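Local coordinates for protein glutathione peroxidase (PDB 2V1M) that catalyses the reduction of hydrogen peroxide to water at the expense of two glutathione molecules, which leave as glutathione disulfide, at residues Trp8-Tyr12 and Val139-Pro145; Thr15-Ile19 and Asp99-Lys103; Val33-Val39 and Leu65-Pro71. The contacts are given in a common frame with arbitrary orientation. Where two conformers were deposited one is given. Numbering follows the deposited sequence.

Interaction 1: residues Trp8-Tyr12 and Val139-Pro145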
loop_
_atom_site.group_PDB
_atom_site.type_symbol
_atom_site.label_atom_id
_atom_site.label_comp_id
_atom_site.label_asym_id
_atom_site.label_seq_id
_atom_site.Cartn_x
_atom_site.Cartn_y
_atom_site.Cartn_z
ATOM N N TRP A 8 1.949 -15.667 11.728
ATOM C CA TRP A 8 1.030 -14.595 11.380
ATOM C C TRP A 8 -0.005 -15.087 10.386
ATOM O O TRP A 8 0.324 -15.702 9.399
ATOM C CB TRP A 8 1.822 -13.461 10.750
ATOM C CG TRP A 8 2.881 -12.851 11.601
ATOM C CD1 TRP A 8 2.781 -12.450 12.913
ATOM C CD2 TRP A 8 4.187 -12.483 11.169
ATOM N NE1 TRP A 8 3.962 -11.871 13.316
ATOM C CE2 TRP A 8 4.829 -11.839 12.253
ATOM C CE3 TRP A 8 4.854 -12.565 9.944
ATOM C CZ2 TRP A 8 6.141 -11.358 12.164
ATOM C CZ3 TRP A 8 6.154 -12.075 9.853
ATOM C CH2 TRP A 8 6.775 -11.466 10.948
ATOM N N ASN A 9 -1.259 -14.756 10.630
ATOM C CA ASN A 9 -2.340 -15.319 9.850
ATOM C C ASN A 9 -3.100 -14.267 9.039
ATOM O O ASN A 9 -3.908 -14.668 8.197
ATOM C CB ASN A 9 -3.360 -16.066 10.761
ATOM C CG ASN A 9 -2.864 -17.465 11.288
ATOM O OD1 ASN A 9 -1.969 -18.075 10.729
ATOM N ND2 ASN A 9 -3.487 -17.945 12.397
ATOM N N SER A 10 -2.872 -12.970 9.259
ATOM C CA SER A 10 -3.608 -11.953 8.508
ATOM C C SER A 10 -2.830 -10.660 8.675
ATOM O O SER A 10 -1.913 -10.550 9.546
ATOM C CB SER A 10 -5.041 -11.749 9.045
ATOM O OG SER A 10 -5.016 -10.997 10.238
ATOM N N ILE A 11 -3.208 -9.605 7.929
ATOM C CA ILE A 11 -2.541 -8.330 8.099
ATOM C C ILE A 11 -2.888 -7.704 9.443
ATOM O O ILE A 11 -2.184 -6.766 9.870
ATOM C CB ILE A 11 -2.873 -7.335 6.961
ATOM C CG1 ILE A 11 -4.360 -6.935 6.930
ATOM C CG2 ILE A 11 -2.327 -7.809 5.616
ATOM C CD1 ILE A 11 -4.630 -5.603 6.217
ATOM N N TYR A 12 -3.950 -8.155 10.121
ATOM C CA TYR A 12 -4.408 -7.479 11.343
ATOM C C TYR A 12 -3.421 -7.626 12.493
ATOM O O TYR A 12 -3.508 -6.866 13.461
ATOM C CB TYR A 12 -5.757 -8.053 11.775
ATOM C CG TYR A 12 -6.787 -8.073 10.701
ATOM C CD1 TYR A 12 -6.900 -7.018 9.827
ATOM C CD2 TYR A 12 -7.678 -9.170 10.577
ATOM C CE1 TYR A 12 -7.879 -7.036 8.835
ATOM C CE2 TYR A 12 -8.668 -9.190 9.616
ATOM C CZ TYR A 12 -8.766 -8.152 8.747
ATOM O OH TYR A 12 -9.783 -8.193 7.796
ATOM N N VAL A 139 -5.724 -7.187 -0.503
ATOM C CA VAL A 139 -6.040 -7.911 0.732
ATOM C C VAL A 139 -7.557 -7.924 0.881
ATOM O O VAL A 139 -8.230 -6.874 0.793
ATOM C CB VAL A 139 -5.370 -7.211 1.914
ATOM C CG1 VAL A 139 -5.720 -7.917 3.256
ATOM C CG2 VAL A 139 -3.863 -7.098 1.738
ATOM N N ASP A 140 -8.107 -9.122 1.114
ATOM C CA ASP A 140 -9.549 -9.266 1.225
ATOM C C ASP A 140 -10.088 -8.778 2.596
ATOM O O ASP A 140 -9.345 -8.306 3.469
ATOM C CB ASP A 140 -9.938 -10.720 0.884
ATOM C CG ASP A 140 -9.601 -11.742 1.980
ATOM O OD1 ASP A 140 -9.221 -11.362 3.112
ATOM O OD2 ASP A 140 -9.731 -12.941 1.634
ATOM N N ARG A 141 -11.415 -8.884 2.730
ATOM C CA ARG A 141 -12.096 -8.411 3.945
ATOM C C ARG A 141 -11.759 -9.215 5.204
ATOM O O ARG A 141 -12.164 -8.787 6.297
ATOM C CB ARG A 141 -13.592 -8.416 3.751
ATOM C CG ARG A 141 -14.106 -7.366 2.723
ATOM C CD ARG A 141 -15.614 -7.374 2.667
ATOM N NE ARG A 141 -16.251 -6.495 1.676
ATOM C CZ ARG A 141 -16.516 -5.204 1.859
ATOM N NH1 ARG A 141 -16.091 -4.560 2.935
ATOM N NH2 ARG A 141 -17.196 -4.511 0.942
ATOM N N GLN A 142 -11.057 -10.347 5.044
ATOM C CA GLN A 142 -10.552 -11.154 6.158
ATOM C C GLN A 142 -9.050 -10.983 6.357
ATOM O O GLN A 142 -8.417 -11.744 7.098
ATOM C CB GLN A 142 -10.933 -12.644 5.981
ATOM C CG GLN A 142 -12.412 -12.884 6.118
ATOM C CD GLN A 142 -13.220 -12.454 4.908
ATOM O OE1 GLN A 142 -12.873 -12.761 3.767
ATOM N NE2 GLN A 142 -14.317 -11.761 5.164
ATOM N N GLY A 143 -8.452 -9.979 5.723
ATOM C CA GLY A 143 -7.066 -9.642 5.990
ATOM C C GLY A 143 -6.057 -10.548 5.286
ATOM O O GLY A 143 -4.877 -10.556 5.648
ATOM N N GLN A 144 -6.524 -11.286 4.271
ATOM C CA GLN A 144 -5.680 -12.248 3.538
ATOM C C GLN A 144 -5.174 -11.598 2.250
ATOM O O GLN A 144 -5.977 -11.166 1.414
ATOM C CB GLN A 144 -6.490 -13.496 3.189
ATOM C CG GLN A 144 -7.202 -14.094 4.402
ATOM C CD GLN A 144 -6.223 -14.525 5.462
ATOM O OE1 GLN A 144 -5.423 -15.429 5.226
ATOM N NE2 GLN A 144 -6.251 -13.885 6.620
ATOM N N PRO A 145 -3.845 -11.531 2.057
ATOM C CA PRO A 145 -3.292 -11.029 0.759
ATOM C C PRO A 145 -3.531 -12.084 -0.328
ATOM O O PRO A 145 -2.997 -13.205 -0.257
ATOM C CB PRO A 145 -1.803 -10.836 1.038
ATOM C CG PRO A 145 -1.681 -10.859 2.576
ATOM C CD PRO A 145 -2.749 -11.846 3.004
HETATM O O HOH W 1 -9.056 -6.681 5.755
#
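Tyr12 reaches with the hydroxyl end of its ring over the turn at Asp140-Gly143, where Tyr12 OH lies 3.2 Å from Gln142 C and 2.9 Å from Arg141 O, the latter near the ring plane. Water 1 links the hydroxyl to the turn: it lies 2.6 Å from Tyr12 OH and donates to Asp140 O at 2.8 Å. The turn is type I, closed by Gly143 N to Asp140 O (2.9 Å) and braced by Asp140 OD1, which accepts from Gln142 N (2.9 Å, an Asx turn) and from Gln144 N (2.9 Å). Gly143 has positive phi, and a beta-carbon there would clash with Tyr12 CZ, so the close approach depends on its having no side chain. Its carbonyl oxygen, Gly143 O, accepts from Ile11 N at 3.0 Å. Beside it, Gln144 NE2 bridges the two segments, donating to Asn9 O (2.9 Å) and to Gln142 O (3.1 Å). Within segment 8-12, Ser10 OG accepts from Tyr12 N at 3.0 Å, an ST turn. Ile11 turns inward, its CD1 3.9 Å from Val139 CG1. The N-terminal segment thereby packs against the loop linking strands 136-139 and 145-149: Ile11 and Val139 also touch Cys34 of strand 33-39, and Pro145 leans on Phe117 and Leu118 of helix 113-121.

Interaction 2: residues Thr15-Ile19 and Asp99-Lys103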
loop_
_atom_site.group_PDB
_atom_site.type_symbol
_atom_site.label_atom_id
_atom_site.label_comp_id
_atom_site.label_asym_id
_atom_site.label_seq_id
_atom_site.Cartn_x
_atom_site.Cartn_y
_atom_site.Cartn_z
ATOM N N THR A 15 1.399 -3.836 13.485
ATOM C CA THR A 15 1.273 -2.471 13.926
ATOM C C THR A 15 2.304 -1.654 13.159
ATOM O O THR A 15 3.461 -2.107 12.971
ATOM C CB THR A 15 1.492 -2.364 15.476
ATOM O OG1 THR A 15 0.521 -3.208 16.101
ATOM C CG2 THR A 15 1.260 -0.963 15.994
ATOM N N VAL A 16 1.898 -0.480 12.687
ATOM C CA VAL A 16 2.744 0.378 11.841
ATOM C C VAL A 16 2.578 1.803 12.291
ATOM O O VAL A 16 1.528 2.203 12.817
ATOM C CB VAL A 16 2.388 0.227 10.340
ATOM C CG1 VAL A 16 2.807 -1.157 9.810
ATOM C CG2 VAL A 16 0.911 0.467 10.078
ATOM N N LYS A 17 3.596 2.610 12.052
ATOM C CA LYS A 17 3.542 4.036 12.371
ATOM C C LYS A 17 2.967 4.787 11.164
ATOM O O LYS A 17 3.471 4.675 10.047
ATOM C CB LYS A 17 4.960 4.513 12.677
ATOM C CG LYS A 17 5.030 5.933 13.261
ATOM C CD LYS A 17 6.474 6.368 13.582
ATOM C CE LYS A 17 7.184 5.434 14.582
ATOM N NZ LYS A 17 6.476 5.414 15.866
ATOM N N ASP A 18 1.922 5.578 11.408
ATOM C CA ASP A 18 1.342 6.377 10.323
ATOM C C ASP A 18 2.221 7.607 10.030
ATOM O O ASP A 18 3.230 7.840 10.709
ATOM C CB ASP A 18 -0.148 6.685 10.567
ATOM C CG ASP A 18 -0.433 7.857 11.492
ATOM O OD1 ASP A 18 0.476 8.633 11.846
ATOM O OD2 ASP A 18 -1.644 7.995 11.813
ATOM N N ILE A 19 1.849 8.378 9.020
ATOM C CA ILE A 19 2.759 9.444 8.556
ATOM C C ILE A 19 2.893 10.584 9.561
ATOM O O ILE A 19 3.824 11.372 9.460
ATOM C CB ILE A 19 2.418 9.931 7.149
ATOM C CG1 ILE A 19 3.615 10.610 6.461
ATOM C CG2 ILE A 19 1.155 10.811 7.198
ATOM C CD1 ILE A 19 3.443 10.689 4.946
ATOM N N ASP A 99 -4.875 6.519 3.390
ATOM C CA ASP A 99 -4.022 6.473 4.567
ATOM C C ASP A 99 -2.552 6.413 4.170
ATOM O O ASP A 99 -2.114 5.509 3.461
ATOM C CB ASP A 99 -4.436 5.299 5.445
ATOM C CG ASP A 99 -5.802 5.506 6.081
ATOM O OD1 ASP A 99 -6.233 6.666 6.237
ATOM O OD2 ASP A 99 -6.418 4.485 6.455
ATOM N N MET A 100 -1.782 7.363 4.705
ATOM C CA MET A 100 -0.342 7.485 4.527
ATOM C C MET A 100 0.387 7.047 5.779
ATOM O O MET A 100 -0.030 7.349 6.914
ATOM C CB MET A 100 0.030 8.952 4.248
ATOM C CG MET A 100 -0.519 9.539 2.928
ATOM S SD MET A 100 0.137 8.765 1.432
ATOM C CE MET A 100 1.902 8.978 1.642
ATOM N N PHE A 101 1.519 6.373 5.558
ATOM C CA PHE A 101 2.341 5.835 6.654
ATOM C C PHE A 101 3.732 6.422 6.685
ATOM O O PHE A 101 4.188 7.082 5.755
ATOM C CB PHE A 101 2.327 4.296 6.599
ATOM C CG PHE A 101 0.926 3.759 6.861
ATOM C CD1 PHE A 101 0.522 3.479 8.165
ATOM C CD2 PHE A 101 -0.025 3.685 5.824
ATOM C CE1 PHE A 101 -0.795 3.061 8.445
ATOM C CE2 PHE A 101 -1.320 3.303 6.094
ATOM C CZ PHE A 101 -1.721 3.012 7.411
ATOM N N SER A 102 4.429 6.194 7.803
ATOM C CA SER A 102 5.832 6.504 7.876
ATOM C C SER A 102 6.666 5.540 7.014
ATOM O O SER A 102 6.263 4.419 6.666
ATOM C CB SER A 102 6.315 6.465 9.342
ATOM O OG SER A 102 5.853 7.584 10.080
ATOM N N LYS A 103 7.859 6.023 6.682
ATOM C CA LYS A 103 8.767 5.298 5.784
ATOM C C LYS A 103 9.232 3.991 6.432
ATOM O O LYS A 103 9.530 3.917 7.647
ATOM C CB LYS A 103 9.912 6.243 5.409
ATOM C CG LYS A 103 10.876 5.727 4.340
ATOM C CD LYS A 103 12.109 6.605 4.205
ATOM C CE LYS A 103 11.745 8.035 3.807
ATOM N NZ LYS A 103 12.973 8.847 3.559
HETATM O O HOH W 2 4.970 2.721 8.648
#
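Three direct hydrogen bonds and one water join these segments, which cross steeply, their touching parts running 107° apart. Lys17 O is served twice: Ser102 N donates to it at 2.9 Å with an N-H...O angle of 164°, and water 2 donates at 2.8 Å. The same water gives its other proton to Ser102 O (2.9 Å), closing a small ring that includes the Ser102 backbone. One residue further on, Asp18 O accepts from Ser102 OG at 2.7 Å, and Ile19 N donates to Met100 O at 3.0 Å. The bonds of Ser102 N and Ile19 N flank a single backbone bridge of Asp18 with Phe101, whose CA atoms are 3.8 Å apart. Phe101 O, by contrast, is buried with no polar partner in the model. The charged ends look elsewhere: Lys17 NZ forms a salt bridge with Asp23, and Asp18 OD1 accepts from Asn20 N and Val22 N. Apolar contacts accompany these bonds, with Val16 CG2 3.5 Å from Phe101 CE1 and Ile19 CG2 3.7 Å from Met100 CB. Strand 15-17 pairs with strand 23-25 in a small antiparallel sheet, whereas strand 99-100 edges the central sheet beside strand 65-71. The crossing thus fastens the N-terminal beta-hairpin of the glutathione peroxidase to the border of its thioredoxin-fold sheet.

Interaction 3: residues Val33-Val39 and Leu65-Pro71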
loop_
_atom_site.group_PDB
_atom_site.type_symbol
_atom_site.label_atom_id
_atom_site.label_comp_id
_atom_site.label_asym_id
_atom_site.label_seq_id
_atom_site.Cartn_x
_atom_site.Cartn_y
_atom_site.Cartn_z
ATOM N N VAL A 33 -11.657 -4.205 2.305
ATOM C CA VAL A 33 -10.659 -4.604 1.310
ATOM C C VAL A 33 -9.546 -3.573 1.342
ATOM O O VAL A 33 -9.838 -2.374 1.360
ATOM C CB VAL A 33 -11.311 -4.684 -0.098
ATOM C CG1 VAL A 33 -10.272 -4.898 -1.199
ATOM C CG2 VAL A 33 -12.372 -5.758 -0.127
ATOM N N CYS A 34 -8.279 -4.031 1.341
ATOM C CA CYS A 34 -7.167 -3.110 1.384
ATOM C C CYS A 34 -6.284 -3.253 0.165
ATOM O O CYS A 34 -6.013 -4.373 -0.300
ATOM C CB CYS A 34 -6.300 -3.312 2.646
ATOM S SG CYS A 34 -7.187 -3.074 4.198
ATOM N N LEU A 35 -5.814 -2.111 -0.331
ATOM C CA LEU A 35 -4.820 -2.071 -1.390
ATOM C C LEU A 35 -3.576 -1.430 -0.790
ATOM O O LEU A 35 -3.631 -0.264 -0.374
ATOM C CB LEU A 35 -5.322 -1.276 -2.601
ATOM C CG LEU A 35 -4.368 -1.357 -3.812
ATOM C CD1 LEU A 35 -4.307 -2.791 -4.401
ATOM C CD2 LEU A 35 -4.802 -0.330 -4.859
ATOM N N ILE A 36 -2.499 -2.215 -0.656
ATOM C CA ILE A 36 -1.303 -1.783 0.049
ATOM C C ILE A 36 -0.216 -1.495 -0.976
ATOM O O ILE A 36 0.160 -2.411 -1.775
ATOM C CB ILE A 36 -0.861 -2.854 1.092
ATOM C CG1 ILE A 36 -2.027 -3.122 2.063
ATOM C CG2 ILE A 36 0.401 -2.347 1.787
ATOM C CD1 ILE A 36 -1.718 -4.140 3.155
ATOM N N VAL A 37 0.279 -0.266 -0.963
ATOM C CA VAL A 37 1.169 0.220 -2.029
ATOM C C VAL A 37 2.411 0.798 -1.392
ATOM O O VAL A 37 2.317 1.610 -0.470
ATOM C CB VAL A 37 0.428 1.330 -2.850
ATOM C CG1 VAL A 37 1.296 1.737 -4.069
ATOM C CG2 VAL A 37 -0.933 0.869 -3.268
ATOM N N ASN A 38 3.611 0.392 -1.852
ATOM C CA ASN A 38 4.842 1.079 -1.445
ATOM C C ASN A 38 5.062 2.238 -2.405
ATOM O O ASN A 38 4.910 2.066 -3.609
ATOM C CB ASN A 38 6.034 0.127 -1.383
ATOM C CG ASN A 38 6.365 -0.527 -2.743
ATOM O OD1 ASN A 38 5.550 -1.283 -3.298
ATOM N ND2 ASN A 38 7.577 -0.272 -3.251
ATOM N N VAL A 39 5.367 3.426 -1.854
ATOM C CA VAL A 39 5.351 4.641 -2.642
ATOM C C VAL A 39 6.688 5.358 -2.564
ATOM O O VAL A 39 7.555 5.067 -1.730
ATOM C CB VAL A 39 4.172 5.573 -2.202
ATOM C CG1 VAL A 39 2.840 4.883 -2.425
ATOM C CG2 VAL A 39 4.328 6.010 -0.738
ATOM N N LEU A 65 -13.295 0.014 0.369
ATOM C CA LEU A 65 -11.889 -0.015 0.013
ATOM C C LEU A 65 -11.071 0.899 0.933
ATOM O O LEU A 65 -11.464 2.072 1.137
ATOM C CB LEU A 65 -11.673 0.442 -1.428
ATOM C CG LEU A 65 -10.196 0.475 -1.861
ATOM C CD1 LEU A 65 -9.580 -0.916 -1.909
ATOM C CD2 LEU A 65 -10.100 1.139 -3.233
ATOM N N ARG A 66 -9.934 0.407 1.408
ATOM C CA ARG A 66 -8.947 1.224 2.117
ATOM C C ARG A 66 -7.609 1.087 1.402
ATOM O O ARG A 66 -7.104 -0.004 1.220
ATOM C CB ARG A 66 -8.842 0.779 3.592
ATOM C CG ARG A 66 -10.181 0.935 4.351
ATOM C CD ARG A 66 -10.576 2.385 4.508
ATOM N NE ARG A 66 -11.815 2.505 5.279
ATOM C CZ ARG A 66 -13.041 2.440 4.747
ATOM N NH1 ARG A 66 -13.221 2.178 3.447
ATOM N NH2 ARG A 66 -14.107 2.592 5.536
ATOM N N ILE A 67 -7.043 2.211 1.004
ATOM C CA ILE A 67 -5.731 2.245 0.386
ATOM C C ILE A 67 -4.715 2.676 1.428
ATOM O O ILE A 67 -4.937 3.682 2.137
ATOM C CB ILE A 67 -5.725 3.207 -0.847
ATOM C CG1 ILE A 67 -6.729 2.691 -1.890
ATOM C CG2 ILE A 67 -4.310 3.355 -1.411
ATOM C CD1 ILE A 67 -6.974 3.697 -3.021
ATOM N N LEU A 68 -3.626 1.907 1.540
ATOM C CA LEU A 68 -2.574 2.144 2.525
ATOM C C LEU A 68 -1.284 2.370 1.749
ATOM O O LEU A 68 -0.872 1.487 0.985
ATOM C CB LEU A 68 -2.389 0.950 3.466
ATOM C CG LEU A 68 -3.479 0.605 4.459
ATOM C CD1 LEU A 68 -4.722 0.129 3.870
ATOM C CD2 LEU A 68 -2.892 -0.409 5.435
ATOM N N ALA A 69 -0.637 3.514 1.969
ATOM C CA ALA A 69 0.584 3.879 1.216
ATOM C C ALA A 69 1.770 3.975 2.168
ATOM O O ALA A 69 1.770 4.786 3.120
ATOM C CB ALA A 69 0.380 5.196 0.496
ATOM N N PHE A 70 2.785 3.148 1.889
ATOM C CA PHE A 70 4.008 3.044 2.682
ATOM C C PHE A 70 5.188 3.625 1.914
ATOM O O PHE A 70 5.670 3.007 0.968
ATOM C CB PHE A 70 4.285 1.579 3.039
ATOM C CG PHE A 70 3.316 1.064 4.080
ATOM C CD1 PHE A 70 3.587 1.248 5.433
ATOM C CD2 PHE A 70 2.133 0.439 3.686
ATOM C CE1 PHE A 70 2.691 0.838 6.404
ATOM C CE2 PHE A 70 1.225 0.015 4.658
ATOM C CZ PHE A 70 1.499 0.221 6.015
ATOM N N PRO A 71 5.678 4.800 2.321
ATOM C CA PRO A 71 6.898 5.338 1.685
ATOM C C PRO A 71 8.066 4.389 1.923
ATOM O O PRO A 71 8.195 3.778 2.980
ATOM C CB PRO A 71 7.127 6.671 2.417
ATOM C CG PRO A 71 5.704 7.065 2.927
ATOM C CD PRO A 71 5.151 5.730 3.358
#
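Strands 33-39 and 65-71 run parallel in exact register, Val33 opposite Leu65 through to Val39 opposite Pro71, with their axes 4.4 Å apart at the closest and inclined by 28°, a twist of the kind expected in a parallel sheet. Six backbone hydrogen bonds pass back and forth between them. Arg66 N, Leu68 N and Phe70 N donate to Val33 O (2.8 Å), Leu35 O (2.9 Å) and Val37 O (2.9 Å), and the return bonds run from Leu35 N to Arg66 O, Val37 N to Leu68 O and Val39 N to Phe70 O, each 2.9 Å. CA-H...O contacts follow the same path, the shortest from Cys34 CA to Arg66 O at 3.1 Å. Helix 46-60 connects the strands, so the unit is a beta-alpha-beta crossover, and it forms the centre of the thioredoxin fold to which glutathione peroxidases belong. On the face that carries Val33, Leu35, Val37, Val39 and Ile67, several side chains meet this helix: Leu35 touches Leu53, Ile67 touches His57 and Val39 touches Tyr50. Across the strands there, Val39 CG1 lies 3.8 Å from Ala69 CB, and Leu65 CD1 approaches Val33 CG1 (4.1 Å) and Leu35 CB (4.3 Å). The other face bears Cys34, Ile36, Leu68 and Phe70, with Cys34 CB 4.0 Å from Leu68 CD1 and Ile36 CG2 3.8 Å from Phe70 CD2; Ile36 and Phe70 continue onto helix 113-121. Asn38, on the same face, sends its amide away from strand 65-71, with ND2 donating to Trp132 O.

The three contacts show how a central sheet gathers distant parts of a chain. Interaction 3 lies at its middle, its centre about 2 Å from the centre of the chain. Interaction 2 is centred about 10 Å from that of interaction 3 and joins directly: strand 99-100 pairs with strand 65-71, and the Phe101 and Phe70 rings stack. Interaction 1, centred about 13 Å from the centre of interaction 3, meets its other strand, 33-39, through strand 136-139. The centres of interactions 1 and 2 are about 18 Å apart. Along the chain the contacts nest, 3 inside 2 inside 1, so the adjoining segments 8-12 and 15-19 tie the N-terminal region to both flanks of the thioredoxin-fold core.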